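PDB 6I1R: CMP-sialic acid transporter 1 from Zea mays, which probably carries CMP-sialic acid from the cytoplasm into the Golgi and is seen here with CMP bound. Local coordinates for residues A131-Q143 against I260-M274. The protein carries 5 engineered substitutions. Residues are numbered along the deposited sequence; the frame is centred on the assembly and turned at random.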
loop_
_atom_site.group_PDB
_atom_site.type_symbol
_atom_site.label_atom_id
_atom_site.label_comp_id
_atom_site.label_asym_id
_atom_site.label_seq_id
_atom_site.Cartn_x
_atom_site.Cartn_y
_atom_site.Cartn_z
ATOM N N ALA B 131 22.499 -25.773 -13.323
ATOM C CA ALA B 131 21.663 -25.758 -12.117
ATOM C C ALA B 131 21.256 -24.320 -11.771
ATOM O O ALA B 131 20.091 -24.066 -11.450
ATOM C CB ALA B 131 22.395 -26.414 -10.971
ATOM N N ILE B 132 22.208 -23.389 -11.844
ATOM C CA ILE B 132 21.926 -21.977 -11.543
ATOM C C ILE B 132 20.795 -21.508 -12.467
ATOM O O ILE B 132 19.812 -20.926 -12.009
ATOM C CB ILE B 132 23.181 -21.085 -11.687
ATOM C CG1 ILE B 132 24.380 -21.600 -10.883
ATOM C CG2 ILE B 132 22.858 -19.641 -11.325
ATOM C CD1 ILE B 132 24.100 -21.839 -9.417
ATOM N N VAL B 133 20.939 -21.785 -13.761
ATOM C CA VAL B 133 19.931 -21.400 -14.747
ATOM C C VAL B 133 18.611 -22.094 -14.392
ATOM O O VAL B 133 17.572 -21.441 -14.293
ATOM C CB VAL B 133 20.378 -21.727 -16.187
ATOM C CG1 VAL B 133 19.246 -21.537 -17.188
ATOM C CG2 VAL B 133 21.592 -20.907 -16.602
ATOM N N LEU B 134 18.656 -23.406 -14.179
ATOM C CA LEU B 134 17.436 -24.156 -13.869
ATOM C C LEU B 134 16.714 -23.529 -12.673
ATOM O O LEU B 134 15.487 -23.476 -12.669
ATOM C CB LEU B 134 17.764 -25.622 -13.577
ATOM C CG LEU B 134 17.606 -26.582 -14.753
ATOM C CD1 LEU B 134 18.019 -27.979 -14.335
ATOM C CD2 LEU B 134 16.180 -26.587 -15.284
ATOM N N LEU B 135 17.466 -23.069 -11.675
ATOM C CA LEU B 135 16.862 -22.463 -10.486
ATOM C C LEU B 135 16.067 -21.216 -10.892
ATOM O O LEU B 135 14.910 -21.059 -10.498
ATOM C CB LEU B 135 17.953 -22.109 -9.471
ATOM C CG LEU B 135 17.451 -21.606 -8.118
ATOM C CD1 LEU B 135 16.741 -22.712 -7.352
ATOM C CD2 LEU B 135 18.592 -21.035 -7.292
ATOM N N ALA B 136 16.698 -20.344 -11.673
ATOM C CA ALA B 136 16.059 -19.116 -12.147
ATOM C C ALA B 136 14.824 -19.457 -12.989
ATOM O O ALA B 136 13.781 -18.822 -12.846
ATOM C CB ALA B 136 17.049 -18.293 -12.935
ATOM N N VAL B 137 14.956 -20.457 -13.856
ATOM C CA VAL B 137 13.858 -20.869 -14.731
ATOM C C VAL B 137 12.740 -21.491 -13.881
ATOM O O VAL B 137 11.564 -21.253 -14.144
ATOM C CB VAL B 137 14.346 -21.839 -15.827
ATOM C CG1 VAL B 137 13.186 -22.459 -16.591
ATOM C CG2 VAL B 137 15.312 -21.167 -16.791
ATOM N N GLY B 138 13.108 -22.274 -12.868
ATOM C CA GLY B 138 12.138 -23.000 -12.039
ATOM C C GLY B 138 11.301 -22.078 -11.168
ATOM O O GLY B 138 10.116 -22.337 -10.938
ATOM N N THR B 139 11.925 -21.013 -10.669
ATOM C CA THR B 139 11.250 -20.036 -9.816
ATOM C C THR B 139 10.307 -19.179 -10.670
ATOM O O THR B 139 9.160 -18.940 -10.294
ATOM C CB THR B 139 12.271 -19.179 -9.060
ATOM O OG1 THR B 139 13.142 -18.577 -10.017
ATOM C CG2 THR B 139 13.079 -19.979 -8.061
ATOM N N THR B 140 10.812 -18.727 -11.814
ATOM C CA THR B 140 10.006 -18.010 -12.804
ATOM C C THR B 140 8.767 -18.838 -13.164
ATOM O O THR B 140 7.658 -18.304 -13.201
ATOM C CB THR B 140 10.839 -17.684 -14.051
ATOM O OG1 THR B 140 11.969 -16.918 -13.631
ATOM C CG2 THR B 140 10.069 -16.920 -15.105
ATOM N N THR B 141 8.969 -20.134 -13.407
ATOM C CA THR B 141 7.895 -21.050 -13.818
ATOM C C THR B 141 6.748 -21.021 -12.798
ATOM O O THR B 141 5.583 -20.968 -13.184
ATOM C CB THR B 141 8.434 -22.474 -14.018
ATOM O OG1 THR B 141 9.253 -22.468 -15.187
ATOM C CG2 THR B 141 7.349 -23.519 -14.170
ATOM N N SER B 142 7.083 -21.054 -11.511
ATOM C CA SER B 142 6.077 -21.068 -10.446
ATOM C C SER B 142 5.316 -19.736 -10.392
ATOM O O SER B 142 4.155 -19.702 -9.986
ATOM C CB SER B 142 6.710 -21.386 -9.116
ATOM O OG SER B 142 7.681 -20.410 -8.772
ATOM N N GLN B 143 5.965 -18.649 -10.799
ATOM C CA GLN B 143 5.369 -17.319 -10.703
ATOM C C GLN B 143 4.477 -17.031 -11.920
ATOM O O GLN B 143 3.539 -16.243 -11.804
ATOM C CB GLN B 143 6.462 -16.258 -10.568
ATOM C CG GLN B 143 7.251 -16.364 -9.270
ATOM C CD GLN B 143 8.025 -15.105 -8.966
ATOM O OE1 GLN B 143 9.208 -14.992 -9.275
ATOM N NE2 GLN B 143 7.351 -14.139 -8.363
ATOM N N ILE B 260 25.652 -18.394 -3.582
ATOM C CA ILE B 260 24.828 -19.355 -4.302
ATOM C C ILE B 260 24.000 -20.160 -3.290
ATOM O O ILE B 260 22.840 -20.470 -3.560
ATOM C CB ILE B 260 25.681 -20.234 -5.239
ATOM C CG1 ILE B 260 26.348 -19.382 -6.323
ATOM C CG2 ILE B 260 24.842 -21.355 -5.838
ATOM C CD1 ILE B 260 27.456 -20.077 -7.073
ATOM N N VAL B 261 24.566 -20.460 -2.122
ATOM C CA VAL B 261 23.788 -21.089 -1.046
ATOM C C VAL B 261 22.688 -20.115 -0.596
ATOM O O VAL B 261 21.563 -20.536 -0.317
ATOM C CB VAL B 261 24.677 -21.530 0.134
ATOM C CG1 VAL B 261 23.854 -21.917 1.356
ATOM C CG2 VAL B 261 25.605 -22.670 -0.255
ATOM N N LYS B 262 23.010 -18.825 -0.521
ATOM C CA LYS B 262 22.013 -17.812 -0.178
ATOM C C LYS B 262 20.840 -17.912 -1.161
ATOM O O LYS B 262 19.713 -18.159 -0.744
ATOM C CB LYS B 262 22.628 -16.408 -0.185
ATOM C CG LYS B 262 21.656 -15.253 0.039
ATOM C CD LYS B 262 22.287 -13.903 -0.258
ATOM C CE LYS B 262 21.339 -12.780 -0.635
ATOM N NZ LYS B 262 20.040 -13.233 -1.187
ATOM N N VAL B 263 21.118 -17.761 -2.456
ATOM C CA VAL B 263 20.046 -17.644 -3.462
ATOM C C VAL B 263 19.282 -18.970 -3.590
ATOM O O VAL B 263 18.142 -18.962 -4.049
ATOM C CB VAL B 263 20.561 -17.154 -4.831
ATOM C CG1 VAL B 263 21.128 -15.744 -4.748
ATOM C CG2 VAL B 263 21.571 -18.103 -5.457
ATOM N N TYR B 264 19.880 -20.099 -3.208
ATOM C CA TYR B 264 19.113 -21.350 -3.144
ATOM C C TYR B 264 18.146 -21.291 -1.952
ATOM O O TYR B 264 17.006 -21.730 -2.068
ATOM C CB TYR B 264 20.035 -22.574 -3.098
ATOM C CG TYR B 264 20.307 -23.197 -4.446
ATOM C CD1 TYR B 264 19.459 -24.158 -4.975
ATOM C CD2 TYR B 264 21.405 -22.823 -5.201
ATOM C CE1 TYR B 264 19.697 -24.733 -6.213
ATOM C CE2 TYR B 264 21.660 -23.388 -6.442
ATOM C CZ TYR B 264 20.802 -24.346 -6.951
ATOM O OH TYR B 264 21.050 -24.901 -8.173
ATOM N N SER B 265 18.590 -20.731 -0.825
ATOM C CA SER B 265 17.734 -20.589 0.363
ATOM C C SER B 265 16.551 -19.662 0.060
ATOM O O SER B 265 15.403 -19.993 0.363
ATOM C CB SER B 265 18.517 -20.084 1.550
ATOM O OG SER B 265 19.571 -20.974 1.885
ATOM N N THR B 266 16.854 -18.508 -0.532
ATOM C CA THR B 266 15.864 -17.482 -0.878
ATOM C C THR B 266 14.831 -18.051 -1.858
ATOM O O THR B 266 13.632 -17.807 -1.721
ATOM C CB THR B 266 16.537 -16.252 -1.505
ATOM O OG1 THR B 266 17.909 -16.223 -1.112
ATOM C CG2 THR B 266 15.876 -14.950 -1.111
ATOM N N SER B 267 15.318 -18.790 -2.851
ATOM C CA SER B 267 14.463 -19.370 -3.884
ATOM C C SER B 267 13.512 -20.401 -3.267
ATOM O O SER B 267 12.311 -20.377 -3.533
ATOM C CB SER B 267 15.291 -19.977 -4.989
ATOM O OG SER B 267 16.043 -18.981 -5.666
ATOM N N MET B 268 14.055 -21.286 -2.432
ATOM C CA MET B 268 13.268 -22.357 -1.809
ATOM C C MET B 268 12.277 -21.769 -0.796
ATOM O O MET B 268 11.246 -22.382 -0.512
ATOM C CB MET B 268 14.171 -23.371 -1.098
ATOM C CG MET B 268 15.091 -24.139 -2.031
ATOM S SD MET B 268 14.218 -24.964 -3.381
ATOM C CE MET B 268 15.525 -25.039 -4.604
ATOM N N ALA B 269 12.593 -20.599 -0.245
ATOM C CA ALA B 269 11.669 -19.896 0.648
ATOM C C ALA B 269 10.425 -19.459 -0.136
ATOM O O ALA B 269 9.295 -19.620 0.330
ATOM C CB ALA B 269 12.361 -18.712 1.278
ATOM N N MET B 270 10.658 -18.917 -1.328
ATOM C CA MET B 270 9.597 -18.411 -2.196
ATOM C C MET B 270 8.649 -19.551 -2.593
ATOM O O MET B 270 7.448 -19.331 -2.746
ATOM C CB MET B 270 10.191 -17.783 -3.460
ATOM C CG MET B 270 9.202 -16.955 -4.257
ATOM S SD MET B 270 9.450 -17.131 -6.040
ATOM C CE MET B 270 8.782 -18.773 -6.300
ATOM N N LEU B 271 9.187 -20.756 -2.773
ATOM C CA LEU B 271 8.358 -21.923 -3.089
ATOM C C LEU B 271 7.559 -22.336 -1.846
ATOM O O LEU B 271 6.368 -22.625 -1.946
ATOM C CB LEU B 271 9.241 -23.076 -3.579
ATOM C CG LEU B 271 9.826 -22.922 -4.983
ATOM C CD1 LEU B 271 10.767 -24.074 -5.299
ATOM C CD2 LEU B 271 8.727 -22.830 -6.033
ATOM N N LEU B 272 8.218 -22.358 -0.687
ATOM C CA LEU B 272 7.568 -22.756 0.564
ATOM C C LEU B 272 6.404 -21.805 0.870
ATOM O O LEU B 272 5.334 -22.250 1.288
ATOM C CB LEU B 272 8.601 -22.752 1.697
ATOM C CG LEU B 272 8.090 -23.189 3.070
ATOM C CD1 LEU B 272 7.558 -24.613 3.030
ATOM C CD2 LEU B 272 9.182 -23.062 4.120
ATOM N N THR B 273 6.620 -20.508 0.654
ATOM C CA THR B 273 5.593 -19.484 0.894
ATOM C C THR B 273 4.323 -19.813 0.099
ATOM O O THR B 273 3.216 -19.737 0.635
ATOM C CB THR B 273 6.111 -18.081 0.540
ATOM O OG1 THR B 273 7.087 -17.706 1.513
ATOM C CG2 THR B 273 5.020 -17.033 0.502
ATOM N N MET B 274 4.494 -20.163 -1.173
ATOM C CA MET B 274 3.368 -20.499 -2.049
ATOM C C MET B 274 2.674 -21.774 -1.554
ATOM O O MET B 274 1.446 -21.861 -1.589
ATOM C CB MET B 274 3.834 -20.700 -3.494
ATOM C CG MET B 274 3.997 -19.404 -4.264
ATOM S SD MET B 274 5.071 -19.590 -5.709
ATOM C CE MET B 274 4.366 -18.365 -6.810
#
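Leu135 lays its CD2 methyl over one face of the Tyr264 ring, in a CH-pi contact 3.7 Å from the ring centroid and almost exactly on the ring normal. Leu135 CG stands anti to the backbone N (chi1 -174°), and this carries both methyls to the facing helix. Leu135 CD1 lies 3.8 Å from Met268 CE. Leu135 is thus a knob in a hole made by Val263, Tyr264, Ser267 and Met268. Ile132 CD1 comes to the ring edge and also meets Ile260 CG2 at 3.7 Å. Segments 131-143 and 260-274, on helices 126-143 and 259-279 of this nucleotide-sugar transporter, run nearly parallel; their axes come within 10.5 Å at a 20° angle. No hydrogen bond joins the two segments. Ser267 OG turns back to Val263 O, and Tyr264 OH bonds to Ser299 O on helix 287-304. With Tyr264 replaced by alanine, Leu135 CD2 would probably lose the ring face beneath it, and Ser299 O the hydroxyl that bonds to it. Past Thr139, whose CG2 rests on Ser267 CB, the packing is looser: Gln143, Met270 and Met274 are partly exposed, though Ser142 and Leu271 stay buried. Met270 SD lies 3.8 Å from Gln143 CD, while Gln143 OE1 bonds to Asn106. Met274 CE approaches Ser142 O at 3.5 Å.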